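Local coordinates for uncharacterized protein (Enterococcus faecalis, PDB 3B48) that probably serves as the phosphoryl donor subunit of a phosphoenolpyruvate-dependent dihydroxyacetone kinase complex, passing phosphoryl groups along a relay of histidines, at residues 50-53 with 54-57. Residues are numbered along the deposited sequence; the frame is centred on the assembly and turned at random.
Sequences DPMK and IIDT
Thr57 closes back on Lys53 in a local contact within the first two turns of helix 51-60, whose N-terminus is capped by Asp50. Lys53 O takes two donors from Thr57: the backbone N at 3.0 Å from Lys53 O, and the hydroxyl OG1 from the opposite face of the carbonyl plane, modelled 2.5 Å from Lys53 O, shorter than usual for such a bond and doubtful in its exact value. The hydroxyl gets there through the Thr57 side-chain rotation, which sets OG1 beside its own backbone N (chi1 -60°) and turns it back along the helix. The turn before it is ordinary helix: Ile55 N donates to Pro51 O at 3.1 Å, and Asp56 N to Met52 O at 3.0 Å. At the start, Asp50 OD1 accepts from Met52 N at 3.0 Å, the N-H coming in from above the carboxylate plane. On the outer side the bent side chain of Met52, a selenomethionine, brings SE to 4.2 Å from Ile55 CB. Its CG lies 3.9 Å from Asp56 OD2. Ile54 and Ile55 are the buried pair here. Ile54 packs the helix onto Leu9 and Val11 of the inner strand 6-11 in the parallel four-stranded sheet of this alpha/beta fold, while Pro51, Ile54 and Ile55 meet helix 75-84 alongside it, Ile55 through Ala83.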
loop_
_atom_site.group_PDB
_atom_site.type_symbol
_atom_site.label_atom_id
_atom_site.label_comp_id
_atom_site.label_asym_id
_atom_site.label_seq_id
_atom_site.Cartn_x
_atom_site.Cartn_y
_atom_site.Cartn_z
ATOM N N ASP B 50 2.764 -15.191 8.144
ATOM C CA ASP B 50 2.511 -16.127 9.231
ATOM C C ASP B 50 1.293 -15.640 10.009
ATOM O O ASP B 50 1.324 -14.550 10.586
ATOM C CB ASP B 50 3.734 -16.230 10.156
ATOM C CG ASP B 50 3.598 -17.330 11.208
ATOM O OD1 ASP B 50 2.526 -17.949 11.286
ATOM O OD2 ASP B 50 4.573 -17.589 11.956
ATOM N N PRO B 51 0.205 -16.454 10.036
ATOM C CA PRO B 51 -0.992 -16.076 10.817
ATOM C C PRO B 51 -0.733 -16.016 12.329
ATOM O O PRO B 51 -1.439 -15.329 13.040
ATOM C CB PRO B 51 -1.994 -17.181 10.477
ATOM C CG PRO B 51 -1.140 -18.335 10.010
ATOM C CD PRO B 51 0.041 -17.747 9.349
HETATM N N MSE B 52 0.272 -16.743 12.800
HETATM C CA MSE B 52 0.620 -16.777 14.215
HETATM C C MSE B 52 1.168 -15.427 14.727
HETATM O O MSE B 52 1.150 -15.157 15.909
HETATM C CB MSE B 52 1.600 -17.919 14.473
HETATM C CG MSE B 52 1.489 -18.557 15.865
HETATM SE SE MSE B 52 -0.259 -19.396 16.196
HETATM C CE MSE B 52 -0.203 -20.785 14.829
ATOM N N LYS B 53 1.603 -14.562 13.826
ATOM C CA LYS B 53 2.011 -13.174 14.211
ATOM C C LYS B 53 0.825 -12.326 14.677
ATOM O O LYS B 53 0.920 -11.630 15.679
ATOM C CB LYS B 53 2.808 -12.491 13.078
ATOM C CG LYS B 53 4.120 -13.228 12.797
ATOM C CD LYS B 53 4.896 -12.598 11.663
ATOM C CE LYS B 53 5.994 -11.692 12.179
ATOM N NZ LYS B 53 6.625 -10.964 11.048
ATOM N N ILE B 54 -0.285 -12.460 13.943
ATOM C CA ILE B 54 -1.576 -11.883 14.270
ATOM C C ILE B 54 -2.122 -12.465 15.579
ATOM O O ILE B 54 -2.432 -11.707 16.500
ATOM C CB ILE B 54 -2.608 -12.120 13.120
ATOM C CG1 ILE B 54 -2.021 -11.699 11.761
ATOM C CG2 ILE B 54 -3.901 -11.379 13.397
ATOM C CD1 ILE B 54 -2.890 -11.967 10.501
ATOM N N ILE B 55 -2.204 -13.808 15.669
ATOM C CA ILE B 55 -2.689 -14.486 16.865
ATOM C C ILE B 55 -1.908 -14.047 18.111
ATOM O O ILE B 55 -2.504 -13.572 19.074
ATOM C CB ILE B 55 -2.665 -16.063 16.768
ATOM C CG1 ILE B 55 -3.334 -16.613 15.493
ATOM C CG2 ILE B 55 -3.269 -16.730 18.048
ATOM C CD1 ILE B 55 -4.742 -16.223 15.326
ATOM N N ASP B 56 -0.588 -14.239 18.111
ATOM C CA ASP B 56 0.247 -13.782 19.220
ATOM C C ASP B 56 0.037 -12.286 19.549
ATOM O O ASP B 56 -0.096 -11.927 20.703
ATOM C CB ASP B 56 1.717 -14.033 18.914
ATOM C CG ASP B 56 2.095 -15.509 18.953
ATOM O OD1 ASP B 56 1.471 -16.309 19.708
ATOM O OD2 ASP B 56 3.047 -15.863 18.223
ATOM N N THR B 57 0.002 -11.427 18.531
ATOM C CA THR B 57 -0.253 -10.004 18.735
ATOM C C THR B 57 -1.570 -9.754 19.469
ATOM O O THR B 57 -1.580 -9.063 20.487
ATOM C CB THR B 57 -0.186 -9.237 17.396
ATOM O OG1 THR B 57 1.124 -9.404 16.826
ATOM C CG2 THR B 57 -0.470 -7.787 17.607
#